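Local coordinates for D-aminopeptidase (Burkholderia sp. LK4, PDB 5TZB), which probably cleaves N-terminal residues, including beta-amino acids, from peptides as a beta-aminopeptidase of peptidase family S58 with an Ntn-hydrolase-like fold, at residues 67-72 against 171-176; 233-238 against 372-377; 264-269 against 276-281. One frame throughout, in Å; residues are numbered along the deposited sequence.

Interaction 1. Residues 67-72 against 171-176; sequences VTVIEP and AAAQTG
Val-69 and Ala-173 mark the closest approach of the two backbones, with their CA atoms 6.9 Å apart. Residues 67-71 are the end of an extended strand. Ala-171 belongs to the last part of helix 163-172, and Ala-173 lies in the loop after it. No hydrogen bond joins the segments, and the strand's backbone is paired elsewhere: Val-69 bonds with Gly-50 and Ile-70 with Ile-111, in the strands on its two flanks.

The contact is small and is made by one methyl group. Ala-173 CB points at the strand and rests over two side chains of the same strand face. Ala-173 CB lies 4.1 Å from both Val-69 CG2 and Glu-71 CG. The methyl thus straddles the step between residues two apart on the strand. For Val-69, chi1 is -66°, which sets CG2 between the backbone N and the carbonyl carbon. That branch is the one raised to Ala-173, while CG1 leans beside the backbone N. Glu-71 offers only its aliphatic part. Its chain bends at chi2 (-79°), so the carboxylate turns off from the alanine, and OE1 has a long, weak ion pair with Arg-48.

Ala-169 and Leu-170 of helix 163-172 continue the cover over Val-69. Ile-70, on the reverse face of the strand, packs on Leu-217 of strand 213-220 in the other sheet. One strand therefore carries a helix on one face and a second sheet on the other, consistent with the alpha-beta-beta-alpha layering of S58 enzymes, which resembles that of Ntn hydrolases.

Interaction 2. Residues 233-238 against 372-377; sequences YPVGEV and ARLLDA
This is a loop-to-helix contact at the periphery of the subunit, in which Val-235, which opens the 3-10 segment 235-237, and Val-238 just after it pack on Ala-377 of helix 371-380. It is apolar throughout, and no hydrogen bond crosses it. The methyl of Ala-377 sits over the gap between the valines: Ala-377 CB is 3.3 Å from Val-235 CG2, tighter than a usual carbon contact, and 3.7 Å from Val-238 CG2. Val-235 CG2 stands opposite the backbone N across the CA-CB bond, and from there it also reaches Leu-374 CD1, 4.0 Å away. The side chains of Val-235 and Leu-374 cross at about a right angle.

Val-235 and Val-238 are three residues apart, and the bond from Val-238 N to Val-235 O (3.2 Å) holds them on one side of the turn. An inverse gamma turn centred on Pro-234 leads into it, with Val-235 N bonded to Tyr-233 O at 2.7 Å.

Leu-228 and Val-230 add to the packing around Val-235, and Ile-28 touches Leu-374. Tyr-233 turns its ring edge-to-face with Trp-383, and its OH bonds to Val-381 O of the second subunit. Glu-237 forms a salt bridge with Arg-29 of that same subunit.

Interaction 3. Residues 264-269 against 276-281; sequences IATDAP and TRLAQR
Ile-264 and Leu-278 form a buried apolar contact within a beta-alpha-beta unit, between strand 260-266 and the helix 272-289 that follows it. The short axes of strand and helix pass 9.3 Å apart. Their directions differ by 131°, so the helix runs back across the strand, closer to antiparallel than parallel.

Leu-278 is the main helix residue facing the strand. Its CG lies anti to the backbone N (chi1 -171°), which carries the isobutyl group out to the sheet. Leu-278 CD2 does the touching, at 3.7 Å from Ile-264 CG2 and 4.1 Å from Thr-266 CG2. Both strand residues come from the same face. The other branch of Ile-264 works separately: its CD1 reaches in beside the helix backbone, 3.6 Å from Leu-278 O and 4.1 Å from Ala-279 CA.

Thr-266 turns CG2 to the helix, with OG1 anti to the backbone N (chi1 -176°). Thr-266 OG1 accepts the N-H of Ala-268, 3.1 Å from Ala-268 N, in a nearly straight bond, an ST turn at the strand's exit, and it also bonds to Thr-213 O. On the helix, Arg-281 NH1 folds back to Arg-277 O at 2.9 Å, approaching from above the carbonyl plane. Both arginines also reach Asn-90 of the second subunit, and Arg-277 pairs with Asp-295 there and with Glu-103 of the third.

Around the contact, Ala-303 of the parallel strand 298-305 meets Ile-264 and Ala-279, and Ala-341 of helix 331-355 touches Leu-278.

Interaction 1 closes before the other two begin along the chain, and interaction 3 is nested inside the loop closed by interaction 2. Interactions 1 and 3 have centres 19 Å apart and nearest atoms about 6 Å apart. Interaction 3 packs a helix on one sheet; interaction 1 packs the loop after helix 163-172 on the other. Strand 213-220 relates them, since it pairs with strand 260-266 and touches strand 63-71, so the two contacts belong to one layered core. Interaction 2 is peripheral, its centre 33 Å from that of interaction 1 and 31 Å from that of interaction 3. Interactions 2 and 3 both touch the second subunit, which ties core and periphery to the four-chain assembly.

Interaction 1. Residues 67-72 against 171-176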
loop_
_atom_site.group_PDB
_atom_site.type_symbol
_atom_site.label_atom_id
_atom_site.label_comp_id
_atom_site.label_asym_id
_atom_site.label_seq_id
_atom_site.Cartn_x
_atom_site.Cartn_y
_atom_site.Cartn_z
ATOM N N VAL C 67 0.175 -10.475 28.971
ATOM C CA VAL C 67 -0.230 -9.358 28.162
ATOM C C VAL C 67 0.474 -8.086 28.648
ATOM O O VAL C 67 0.652 -7.878 29.850
ATOM C CB VAL C 67 -1.790 -9.212 28.165
ATOM C CG1 VAL C 67 -2.336 -9.263 29.565
ATOM C CG2 VAL C 67 -2.236 -7.947 27.458
ATOM N N THR C 68 0.908 -7.266 27.693
ATOM C CA THR C 68 1.471 -5.950 27.976
ATOM C C THR C 68 0.572 -4.875 27.395
ATOM O O THR C 68 0.078 -5.023 26.275
ATOM C CB THR C 68 2.877 -5.798 27.383
ATOM O OG1 THR C 68 3.758 -6.722 28.024
ATOM C CG2 THR C 68 3.402 -4.380 27.590
ATOM N N VAL C 69 0.338 -3.800 28.149
ATOM C CA VAL C 69 -0.470 -2.703 27.632
ATOM C C VAL C 69 0.325 -1.412 27.593
ATOM O O VAL C 69 1.199 -1.163 28.436
ATOM C CB VAL C 69 -1.761 -2.470 28.454
ATOM C CG1 VAL C 69 -2.705 -3.648 28.326
ATOM C CG2 VAL C 69 -1.434 -2.210 29.892
ATOM N N ILE C 70 0.048 -0.627 26.560
ATOM C CA ILE C 70 0.590 0.708 26.427
ATOM C C ILE C 70 -0.577 1.663 26.408
ATOM O O ILE C 70 -1.467 1.537 25.547
ATOM C CB ILE C 70 1.400 0.898 25.132
ATOM C CG1 ILE C 70 2.453 -0.196 24.957
ATOM C CG2 ILE C 70 2.040 2.284 25.090
ATOM C CD1 ILE C 70 3.059 -0.197 23.562
ATOM N N GLU C 71 -0.586 2.610 27.342
ATOM C CA GLU C 71 -1.544 3.714 27.286
ATOM C C GLU C 71 -0.853 4.873 26.581
ATOM O O GLU C 71 0.219 5.296 27.018
ATOM C CB GLU C 71 -2.016 4.137 28.680
ATOM C CG GLU C 71 -2.784 3.072 29.447
ATOM C CD GLU C 71 -4.245 2.945 29.014
ATOM O OE1 GLU C 71 -4.644 3.539 27.983
ATOM O OE2 GLU C 71 -5.007 2.266 29.737
ATOM N N PRO C 72 -1.426 5.354 25.461
ATOM C CA PRO C 72 -0.777 6.442 24.733
ATOM C C PRO C 72 -0.881 7.807 25.430
ATOM O O PRO C 72 -0.120 8.702 25.071
ATOM C CB PRO C 72 -1.534 6.466 23.401
ATOM C CG PRO C 72 -2.884 5.930 23.742
ATOM C CD PRO C 72 -2.638 4.876 24.763
ATOM N N ALA C 171 -4.483 -1.915 35.078
ATOM C CA ALA C 171 -4.384 -1.314 36.415
ATOM C C ALA C 171 -2.934 -1.011 36.790
ATOM O O ALA C 171 -2.665 -0.063 37.522
ATOM C CB ALA C 171 -5.019 -2.231 37.455
ATOM N N ALA C 172 -2.010 -1.811 36.263
ATOM C CA ALA C 172 -0.583 -1.664 36.541
ATOM C C ALA C 172 0.108 -0.663 35.617
ATOM O O ALA C 172 1.281 -0.340 35.817
ATOM C CB ALA C 172 0.109 -3.013 36.442
ATOM N N ALA C 173 -0.604 -0.206 34.591
ATOM C CA ALA C 173 -0.020 0.703 33.606
ATOM C C ALA C 173 0.374 2.034 34.249
ATOM O O ALA C 173 -0.467 2.729 34.814
ATOM C CB ALA C 173 -0.987 0.938 32.462
ATOM N N GLN C 174 1.648 2.398 34.134
ATOM C CA GLN C 174 2.129 3.601 34.789
ATOM C C GLN C 174 3.356 4.161 34.070
ATOM O O GLN C 174 3.984 3.480 33.247
ATOM C CB GLN C 174 2.428 3.299 36.272
ATOM C CG GLN C 174 3.592 2.366 36.524
ATOM C CD GLN C 174 3.701 1.942 37.985
ATOM O OE1 GLN C 174 2.814 2.211 38.790
ATOM N NE2 GLN C 174 4.829 1.351 38.345
ATOM N N THR C 175 3.694 5.411 34.373
ATOM C CA THR C 175 4.896 6.018 33.821
ATOM C C THR C 175 6.124 5.452 34.538
ATOM O O THR C 175 5.997 4.579 35.401
ATOM C CB THR C 175 4.865 7.555 33.956
ATOM O OG1 THR C 175 5.993 8.121 33.273
ATOM C CG2 THR C 175 4.874 7.977 35.438
ATOM N N GLY C 176 7.307 5.939 34.184
ATOM C CA GLY C 176 8.537 5.513 34.839
ATOM C C GLY C 176 9.165 4.262 34.243
ATOM O O GLY C 176 8.834 3.876 33.123
#

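Interaction 2. Residues 233-238 against 372-377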
loop_
_atom_site.group_PDB
_atom_site.type_symbol
_atom_site.label_atom_id
_atom_site.label_comp_id
_atom_site.label_asym_id
_atom_site.label_seq_id
_atom_site.Cartn_x
_atom_site.Cartn_y
_atom_site.Cartn_z
ATOM N N TYR C 233 28.438 -5.170 16.022
ATOM C CA TYR C 233 29.464 -6.222 16.089
ATOM C C TYR C 233 28.882 -7.626 15.991
ATOM O O TYR C 233 27.877 -7.924 16.629
ATOM C CB TYR C 233 30.280 -6.075 17.376
ATOM C CG TYR C 233 31.175 -4.854 17.357
ATOM C CD1 TYR C 233 32.520 -4.965 17.031
ATOM C CD2 TYR C 233 30.672 -3.591 17.648
ATOM C CE1 TYR C 233 33.349 -3.849 17.002
ATOM C CE2 TYR C 233 31.491 -2.474 17.614
ATOM C CZ TYR C 233 32.832 -2.617 17.292
ATOM O OH TYR C 233 33.655 -1.516 17.252
ATOM N N PRO C 234 29.521 -8.499 15.189
ATOM C CA PRO C 234 28.963 -9.816 14.840
ATOM C C PRO C 234 29.074 -10.818 15.976
ATOM O O PRO C 234 29.698 -11.869 15.852
ATOM C CB PRO C 234 29.808 -10.237 13.641
ATOM C CG PRO C 234 31.125 -9.600 13.893
ATOM C CD PRO C 234 30.838 -8.281 14.559
ATOM N N VAL C 235 28.430 -10.481 17.082
ATOM C CA VAL C 235 28.537 -11.248 18.310
ATOM C C VAL C 235 27.916 -12.644 18.166
ATOM O O VAL C 235 28.401 -13.618 18.755
ATOM C CB VAL C 235 27.874 -10.445 19.471
ATOM C CG1 VAL C 235 26.439 -10.138 19.157
ATOM C CG2 VAL C 235 27.947 -11.164 20.743
ATOM N N GLY C 236 26.883 -12.756 17.332
ATOM C CA GLY C 236 26.236 -14.033 17.081
ATOM C C GLY C 236 27.165 -15.110 16.527
ATOM O O GLY C 236 26.988 -16.302 16.804
ATOM N N GLU C 237 28.146 -14.690 15.733
ATOM C CA GLU C 237 29.055 -15.624 15.080
ATOM C C GLU C 237 29.965 -16.343 16.078
ATOM O O GLU C 237 30.424 -17.451 15.812
ATOM C CB GLU C 237 29.900 -14.891 14.039
ATOM C CG GLU C 237 29.086 -14.341 12.869
ATOM C CD GLU C 237 29.944 -13.664 11.805
ATOM O OE1 GLU C 237 31.190 -13.738 11.889
ATOM O OE2 GLU C 237 29.368 -13.079 10.867
ATOM N N VAL C 238 30.207 -15.729 17.232
ATOM C CA VAL C 238 31.027 -16.379 18.255
ATOM C C VAL C 238 30.166 -16.881 19.423
ATOM O O VAL C 238 30.677 -17.131 20.521
ATOM C CB VAL C 238 32.132 -15.432 18.806
ATOM C CG1 VAL C 238 33.083 -15.021 17.693
ATOM C CG2 VAL C 238 31.518 -14.210 19.453
ATOM N N ALA C 372 27.688 -11.239 31.157
ATOM C CA ALA C 372 29.122 -11.478 31.043
ATOM C C ALA C 372 29.465 -12.137 29.713
ATOM O O ALA C 372 30.503 -11.847 29.106
ATOM C CB ALA C 372 29.614 -12.336 32.209
ATOM N N ARG C 373 28.600 -13.048 29.277
ATOM C CA ARG C 373 28.816 -13.774 28.034
ATOM C C ARG C 373 28.730 -12.822 26.828
ATOM O O ARG C 373 29.449 -12.997 25.832
ATOM C CB ARG C 373 27.814 -14.923 27.922
ATOM C CG ARG C 373 28.055 -15.847 26.748
ATOM C CD ARG C 373 27.445 -17.221 26.998
ATOM N NE ARG C 373 26.009 -17.146 27.260
ATOM C CZ ARG C 373 25.237 -18.197 27.529
ATOM N NH1 ARG C 373 25.758 -19.418 27.553
ATOM N NH2 ARG C 373 23.940 -18.032 27.751
ATOM N N LEU C 374 27.832 -11.838 26.913
ATOM C CA LEU C 374 27.715 -10.807 25.884
ATOM C C LEU C 374 28.970 -9.927 25.853
ATOM O O LEU C 374 29.536 -9.664 24.790
ATOM C CB LEU C 374 26.480 -9.930 26.129
ATOM C CG LEU C 374 26.285 -8.712 25.220
ATOM C CD1 LEU C 374 26.199 -9.110 23.750
ATOM C CD2 LEU C 374 25.065 -7.906 25.633
ATOM N N LEU C 375 29.405 -9.479 27.024
ATOM C CA LEU C 375 30.612 -8.661 27.108
ATOM C C LEU C 375 31.816 -9.430 26.559
ATOM O O LEU C 375 32.623 -8.853 25.825
ATOM C CB LEU C 375 30.859 -8.195 28.548
ATOM C CG LEU C 375 29.931 -7.089 29.070
ATOM C CD1 LEU C 375 30.105 -6.906 30.561
ATOM C CD2 LEU C 375 30.202 -5.761 28.350
ATOM N N ASP C 376 31.912 -10.731 26.865
ATOM C CA ASP C 376 33.007 -11.553 26.331
ATOM C C ASP C 376 32.975 -11.686 24.824
ATOM O O ASP C 376 34.014 -11.663 24.158
ATOM C CB ASP C 376 33.005 -12.966 26.928
ATOM C CG ASP C 376 33.499 -12.998 28.354
ATOM O OD1 ASP C 376 34.137 -12.016 28.782
ATOM O OD2 ASP C 376 33.272 -14.023 29.033
ATOM N N ALA C 377 31.784 -11.918 24.293
ATOM C CA ALA C 377 31.634 -12.078 22.863
ATOM C C ALA C 377 31.940 -10.760 22.148
ATOM O O ALA C 377 32.556 -10.761 21.089
ATOM C CB ALA C 377 30.255 -12.588 22.537
#

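Interaction 3. Residues 264-269 against 276-281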
loop_
_atom_site.group_PDB
_atom_site.type_symbol
_atom_site.label_atom_id
_atom_site.label_comp_id
_atom_site.label_asym_id
_atom_site.label_seq_id
_atom_site.Cartn_x
_atom_site.Cartn_y
_atom_site.Cartn_z
ATOM N N ILE C 264 6.483 2.567 18.422
ATOM C CA ILE C 264 7.284 3.777 18.530
ATOM C C ILE C 264 6.397 4.917 19.017
ATOM O O ILE C 264 5.313 5.126 18.471
ATOM C CB ILE C 264 7.899 4.154 17.173
ATOM C CG1 ILE C 264 8.940 3.102 16.756
ATOM C CG2 ILE C 264 8.532 5.554 17.232
ATOM C CD1 ILE C 264 9.326 3.187 15.256
ATOM N N ALA C 265 6.836 5.652 20.037
ATOM C CA ALA C 265 6.079 6.837 20.466
ATOM C C ALA C 265 6.946 8.090 20.402
ATOM O O ALA C 265 8.172 8.042 20.619
ATOM C CB ALA C 265 5.525 6.651 21.875
ATOM N N THR C 266 6.311 9.223 20.133
ATOM C CA THR C 266 7.034 10.491 20.153
ATOM C C THR C 266 6.119 11.625 20.540
ATOM O O THR C 266 4.923 11.589 20.236
ATOM C CB THR C 266 7.675 10.826 18.789
ATOM O OG1 THR C 266 8.444 12.023 18.914
ATOM C CG2 THR C 266 6.615 11.038 17.707
ATOM N N ASP C 267 6.681 12.649 21.188
ATOM C CA ASP C 267 5.888 13.838 21.493
ATOM C C ASP C 267 6.020 14.886 20.397
ATOM O O ASP C 267 5.454 15.971 20.510
ATOM C CB ASP C 267 6.287 14.454 22.838
ATOM C CG ASP C 267 7.747 14.855 22.899
ATOM O OD1 ASP C 267 8.532 14.481 21.999
ATOM O OD2 ASP C 267 8.116 15.546 23.878
ATOM N N ALA C 268 6.748 14.554 19.333
ATOM C CA ALA C 268 6.768 15.404 18.148
ATOM C C ALA C 268 5.361 15.486 17.529
ATOM O O ALA C 268 4.610 14.519 17.569
ATOM C CB ALA C 268 7.774 14.874 17.131
ATOM N N PRO C 269 4.983 16.657 16.995
ATOM C CA PRO C 269 3.665 16.775 16.347
ATOM C C PRO C 269 3.665 16.187 14.934
ATOM O O PRO C 269 3.831 16.921 13.968
ATOM C CB PRO C 269 3.420 18.285 16.315
ATOM C CG PRO C 269 4.815 18.880 16.266
ATOM C CD PRO C 269 5.675 17.957 17.106
ATOM N N THR C 276 3.572 7.041 9.614
ATOM C CA THR C 276 3.869 5.905 8.729
ATOM C C THR C 276 5.355 5.885 8.388
ATOM O O THR C 276 6.006 4.828 8.411
ATOM C CB THR C 276 3.039 5.971 7.434
ATOM O OG1 THR C 276 1.656 6.031 7.783
ATOM C CG2 THR C 276 3.278 4.727 6.541
ATOM N N ARG C 277 5.890 7.061 8.066
ATOM C CA ARG C 277 7.308 7.170 7.765
ATOM C C ARG C 277 8.143 6.745 8.969
ATOM O O ARG C 277 9.108 5.974 8.848
ATOM C CB ARG C 277 7.655 8.597 7.342
ATOM C CG ARG C 277 6.813 9.101 6.174
ATOM C CD ARG C 277 7.274 10.473 5.716
ATOM N NE ARG C 277 8.571 10.372 5.039
ATOM C CZ ARG C 277 9.397 11.393 4.813
ATOM N NH1 ARG C 277 9.076 12.619 5.221
ATOM N NH2 ARG C 277 10.563 11.186 4.207
ATOM N N LEU C 278 7.733 7.202 10.142
ATOM C CA LEU C 278 8.465 6.901 11.361
ATOM C C LEU C 278 8.400 5.397 11.680
ATOM O O LEU C 278 9.402 4.807 12.083
ATOM C CB LEU C 278 7.916 7.724 12.523
ATOM C CG LEU C 278 8.719 7.689 13.826
ATOM C CD1 LEU C 278 10.077 8.328 13.605
ATOM C CD2 LEU C 278 7.972 8.410 14.915
ATOM N N ALA C 279 7.231 4.785 11.488
ATOM C CA ALA C 279 7.071 3.370 11.804
ATOM C C ALA C 279 8.012 2.498 10.980
ATOM O O ALA C 279 8.525 1.503 11.485
ATOM C CB ALA C 279 5.623 2.925 11.602
ATOM N N GLN C 280 8.249 2.867 9.725
ATOM C CA GLN C 280 9.080 2.027 8.868
ATOM C C GLN C 280 10.532 2.068 9.334
ATOM O O GLN C 280 11.303 1.159 9.026
ATOM C CB GLN C 280 8.980 2.430 7.387
ATOM C CG GLN C 280 9.720 1.427 6.474
ATOM C CD GLN C 280 9.480 1.589 4.959
ATOM O OE1 GLN C 280 10.051 0.832 4.165
ATOM N NE2 GLN C 280 8.636 2.544 4.560
ATOM N N ARG C 281 10.914 3.062 10.130
ATOM C CA ARG C 281 12.314 3.085 10.564
ATOM C C ARG C 281 12.568 1.977 11.597
ATOM O O ARG C 281 13.714 1.721 11.988
ATOM C CB ARG C 281 12.719 4.463 11.128
ATOM C CG ARG C 281 12.739 5.625 10.089
ATOM C CD ARG C 281 12.761 5.065 8.697
ATOM N NE ARG C 281 13.206 5.905 7.589
ATOM C CZ ARG C 281 12.409 6.479 6.692
ATOM N NH1 ARG C 281 11.089 6.413 6.799
ATOM N NH2 ARG C 281 12.948 7.147 5.687
#